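Local coordinates for hypothetical protein (Bacteroides fragilis, PDB 4I17) that is of unknown function but is built from TPR repeats, helical hairpins that in other proteins commonly serve as scaffolds for binding protein partners, at residues D16-A20 with K21-V25; R172-T175 with P176-S179. One frame throughout, in Å; residues are numbered along the deposited sequence.

Contact 1. Residues D16-A20 with K21-V25. With SO4 (sulfate ion), chain C.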
loop_
_atom_site.group_PDB
_atom_site.type_symbol
_atom_site.label_atom_id
_atom_site.label_comp_id
_atom_site.label_asym_id
_atom_site.label_seq_id
_atom_site.Cartn_x
_atom_site.Cartn_y
_atom_site.Cartn_z
ATOM N N ASP A 16 -4.836 -13.468 -32.022
ATOM C CA ASP A 16 -5.323 -14.855 -32.144
ATOM C C ASP A 16 -4.792 -15.719 -30.999
ATOM O O ASP A 16 -5.547 -16.497 -30.404
ATOM C CB ASP A 16 -4.901 -15.467 -33.498
ATOM C CG ASP A 16 -5.615 -14.863 -34.699
ATOM O OD1 ASP A 16 -6.655 -14.197 -34.501
ATOM O OD2 ASP A 16 -5.138 -15.070 -35.845
ATOM N N ALA A 17 -3.501 -15.570 -30.681
ATOM C CA ALA A 17 -2.886 -16.323 -29.591
ATOM C C ALA A 17 -3.520 -15.962 -28.255
ATOM O O ALA A 17 -3.846 -16.857 -27.463
ATOM C CB ALA A 17 -1.388 -16.062 -29.548
ATOM N N LEU A 18 -3.735 -14.662 -28.001
ATOM C CA LEU A 18 -4.338 -14.223 -26.730
ATOM C C LEU A 18 -5.743 -14.795 -26.590
ATOM O O LEU A 18 -6.122 -15.260 -25.515
ATOM C CB LEU A 18 -4.371 -12.673 -26.672
ATOM C CG LEU A 18 -4.879 -12.033 -25.406
ATOM C CD1 LEU A 18 -3.995 -12.380 -24.220
ATOM C CD2 LEU A 18 -4.950 -10.539 -25.557
ATOM N N ASN A 19 -6.505 -14.803 -27.682
ATOM C CA ASN A 19 -7.872 -15.350 -27.683
ATOM C C ASN A 19 -7.903 -16.830 -27.298
ATOM O O ASN A 19 -8.940 -17.312 -26.851
ATOM C CB ASN A 19 -8.512 -15.190 -29.070
ATOM C CG ASN A 19 -8.878 -13.772 -29.413
ATOM O OD1 ASN A 19 -8.809 -12.869 -28.583
ATOM N ND2 ASN A 19 -9.228 -13.528 -30.670
ATOM N N ALA A 20 -6.786 -17.555 -27.523
ATOM C CA ALA A 20 -6.675 -18.991 -27.227
ATOM C C ALA A 20 -5.944 -19.206 -25.897
ATOM O O ALA A 20 -5.637 -20.336 -25.531
ATOM C CB ALA A 20 -5.930 -19.693 -28.363
ATOM N N LYS A 21 -5.679 -18.121 -25.158
ATOM C CA LYS A 21 -4.970 -18.183 -23.874
ATOM C C LYS A 21 -3.496 -18.657 -24.055
ATOM O O LYS A 21 -2.900 -19.209 -23.111
ATOM C CB LYS A 21 -5.739 -19.080 -22.863
ATOM C CG LYS A 21 -5.570 -18.623 -21.426
ATOM C CD LYS A 21 -6.308 -19.529 -20.451
ATOM C CE LYS A 21 -5.980 -19.143 -19.027
ATOM N NZ LYS A 21 -6.582 -20.084 -18.042
ATOM N N ASN A 22 -2.895 -18.445 -25.255
ATOM C CA ASN A 22 -1.476 -18.764 -25.379
ATOM C C ASN A 22 -0.726 -17.471 -25.180
ATOM O O ASN A 22 -0.404 -16.772 -26.133
ATOM C CB ASN A 22 -1.079 -19.458 -26.679
ATOM C CG ASN A 22 0.318 -20.072 -26.613
ATOM O OD1 ASN A 22 1.297 -19.520 -26.086
ATOM N ND2 ASN A 22 0.449 -21.250 -27.143
ATOM N N TYR A 23 -0.462 -17.152 -23.921
ATOM C CA TYR A 23 0.237 -15.920 -23.544
ATOM C C TYR A 23 1.668 -15.869 -24.051
ATOM O O TYR A 23 2.128 -14.771 -24.366
ATOM C CB TYR A 23 0.240 -15.733 -22.032
ATOM C CG TYR A 23 -1.139 -15.774 -21.403
ATOM C CD1 TYR A 23 -2.121 -14.841 -21.756
ATOM C CD2 TYR A 23 -1.438 -16.686 -20.397
ATOM C CE1 TYR A 23 -3.377 -14.841 -21.134
ATOM C CE2 TYR A 23 -2.671 -16.677 -19.752
ATOM C CZ TYR A 23 -3.639 -15.756 -20.120
ATOM O OH TYR A 23 -4.843 -15.767 -19.445
ATOM N N ALA A 24 2.379 -17.036 -24.167
ATOM C CA ALA A 24 3.780 -17.007 -24.646
ATOM C C ALA A 24 3.847 -16.571 -26.106
ATOM O O ALA A 24 4.716 -15.775 -26.476
ATOM C CB ALA A 24 4.417 -18.373 -24.514
ATOM N N VAL A 25 2.958 -17.104 -26.946
ATOM C CA VAL A 25 2.929 -16.689 -28.352
ATOM C C VAL A 25 2.465 -15.230 -28.447
ATOM O O VAL A 25 3.009 -14.480 -29.262
ATOM C CB VAL A 25 2.047 -17.603 -29.237
ATOM C CG1 VAL A 25 1.904 -17.011 -30.654
ATOM C CG2 VAL A 25 2.663 -18.993 -29.303
HETATM S S SO4 C . 1.205 -20.059 -22.146
HETATM O O1 SO4 C . 1.769 -19.556 -23.333
HETATM O O2 SO4 C . 0.062 -19.259 -21.723
HETATM O O3 SO4 C . 0.730 -21.427 -22.358
HETATM O O4 SO4 C . 2.232 -20.081 -21.099
#

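Contact 2. Residues R172-T175 with P176-S179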
loop_
_atom_site.group_PDB
_atom_site.type_symbol
_atom_site.label_atom_id
_atom_site.label_comp_id
_atom_site.label_asym_id
_atom_site.label_seq_id
_atom_site.Cartn_x
_atom_site.Cartn_y
_atom_site.Cartn_z
ATOM N N ARG A 172 2.571 -0.428 32.881
ATOM C CA ARG A 172 2.868 -1.749 33.438
ATOM C C ARG A 172 4.243 -1.735 34.105
ATOM O O ARG A 172 4.348 -2.095 35.271
ATOM C CB ARG A 172 2.833 -2.807 32.330
ATOM C CG ARG A 172 3.346 -4.182 32.728
ATOM C CD ARG A 172 3.313 -5.196 31.584
ATOM N NE ARG A 172 4.062 -4.806 30.382
ATOM C CZ ARG A 172 5.360 -5.036 30.202
ATOM N NH1 ARG A 172 6.067 -5.663 31.132
ATOM N NH2 ARG A 172 5.953 -4.670 29.080
ATOM N N LYS A 173 5.276 -1.295 33.371
ATOM C CA LYS A 173 6.657 -1.278 33.871
ATOM C C LYS A 173 6.888 -0.237 34.974
ATOM O O LYS A 173 7.862 -0.354 35.719
ATOM C CB LYS A 173 7.639 -1.046 32.714
ATOM C CG LYS A 173 7.803 -2.260 31.800
ATOM C CD LYS A 173 8.194 -1.837 30.380
ATOM C CE LYS A 173 9.610 -2.187 30.018
ATOM N NZ LYS A 173 10.578 -1.175 30.495
ATOM N N ALA A 174 6.003 0.753 35.105
ATOM C CA ALA A 174 6.165 1.813 36.101
ATOM C C ALA A 174 5.575 1.464 37.467
ATOM O O ALA A 174 5.964 2.074 38.459
ATOM C CB ALA A 174 5.534 3.103 35.597
ATOM N N THR A 175 4.602 0.548 37.535
ATOM C CA THR A 175 3.960 0.209 38.810
ATOM C C THR A 175 4.970 -0.124 39.934
ATOM O O THR A 175 4.842 0.439 41.015
ATOM C CB THR A 175 2.967 -0.951 38.595
ATOM O OG1 THR A 175 2.002 -0.517 37.644
ATOM C CG2 THR A 175 2.297 -1.404 39.887
ATOM N N PRO A 176 5.961 -1.026 39.723
ATOM C CA PRO A 176 6.896 -1.358 40.804
ATOM C C PRO A 176 7.780 -0.193 41.256
ATOM O O PRO A 176 8.404 -0.257 42.311
ATOM C CB PRO A 176 7.773 -2.446 40.174
ATOM C CG PRO A 176 7.018 -2.945 39.020
ATOM C CD PRO A 176 6.268 -1.798 38.499
ATOM N N LEU A 177 7.835 0.877 40.459
ATOM C CA LEU A 177 8.701 2.020 40.745
ATOM C C LEU A 177 8.065 3.001 41.695
ATOM O O LEU A 177 8.769 3.842 42.232
ATOM C CB LEU A 177 9.029 2.763 39.428
ATOM C CG LEU A 177 9.620 1.949 38.269
ATOM C CD1 LEU A 177 9.740 2.807 37.006
ATOM C CD2 LEU A 177 10.975 1.376 38.638
ATOM N N ALA A 178 6.737 2.963 41.850
ATOM C CA ALA A 178 6.013 3.943 42.660
ATOM C C ALA A 178 6.571 4.058 44.079
ATOM O O ALA A 178 6.613 5.170 44.599
ATOM C CB ALA A 178 4.523 3.608 42.699
ATOM N N SER A 179 7.036 2.941 44.680
ATOM C CA SER A 179 7.574 2.953 46.042
ATOM C C SER A 179 9.060 2.563 46.082
ATOM O O SER A 179 9.587 2.295 47.159
ATOM C CB SER A 179 6.766 2.018 46.940
ATOM O OG SER A 179 5.392 2.365 46.944
#

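Contact 1. Residues D16-A20 with K21-V25
Ala17 and Val25 meet through their side chains at the turn between helices 7-19 and 23-36. The methyl CB of Ala17 lies 3.6 Å from CG1 of Val25. Leu18 reaches across with one branch. Its CG is anti to the backbone N (chi1 -176°), and CD1 comes to the edge of the Tyr23 ring, near the ring plane, 4.0 Å from Tyr23 CD1. Cys51 of helix 42-54 touches both Leu18 and Tyr23.

Ala17 O accepts from both Asn22 N, at 2.9 Å, and Ala20 N. Lys21 N bonds Leu18 O at 2.9 Å, the second bond of the Schellman pair. Lys21 itself has positive phi (65°), which turns the chain out of the helix.

Asn22 is the N-cap of helix 23-36. In the conformer described, its OD1 accepts from Val25 N at 3.1 Å, with an N-H...O angle of 167°. A sulfate ion, probably from the crystallisation liquor, sits at the same helix start. Ala24 N donates to sulfate O1 at 2.7 Å and Tyr23 N to O2 at 3.1 Å. The arrangement is a Schellman motif running directly into an Asn N-cap, consistent with the turn between paired helices in a TPR protein.

Contact 2. Residues R172-T175 with P176-S179
Leu177 N donates to Ala174 O at 3.0 Å, and Ala178 N donates to Thr175 O at 3.3 Å. Both bonds are of the i to i+3 kind. Pro176 has no N-H to give, so it cannot add a bond of its own to this series. Its CD lies 3.5 Å from Lys173 O.

Thr175 OG1 is bonded back to Leu171 O, one turn earlier. A chi1 of -60° sets OG1 beside its own backbone N, from where it makes this bond. Thr175 CB is 3.4 Å from Pro176 CD, a closeness largely imposed by the peptide link between the two residues.

Leu177 packs over the last turn. Its CB lies 3.3 Å from Ala174 O, and its CD1 is 3.8 Å from Ala174 CA. The methyl of Ala178 approaches Thr175 O at 3.6 Å. Farther back, Lys173 CG lies over one face of the Arg172 guanidinium, offset toward the rim. The NH2 of that guanidinium forms a salt bridge with Asp169.

Residues 172-179 lie where helix 149-174 gives way to the loop before helix 182-209. That second helix packs against this region: Glu188 touches Ala174, Lys184 touches Leu177, and Tyr185 touches both Leu177 and Ala178.

Contacts 1 and 2 lie on opposite sides of the chain's centre, with their own centres 69 Å apart. Their nearest atoms are about 51 Å apart, so they do not touch. They follow in series along an all-helical chain. Contact 1 joins the first two helices, and contact 2 leads from helix 149-174 toward helix 182-209. Both are at the surface, but they differ in form. Residues 16-25 link two helices through a very short turn. Residues 172-179 lie between helix 149-174 and a loop of several residues. The sulfate belongs to contact 1 alone and marks no known functional site.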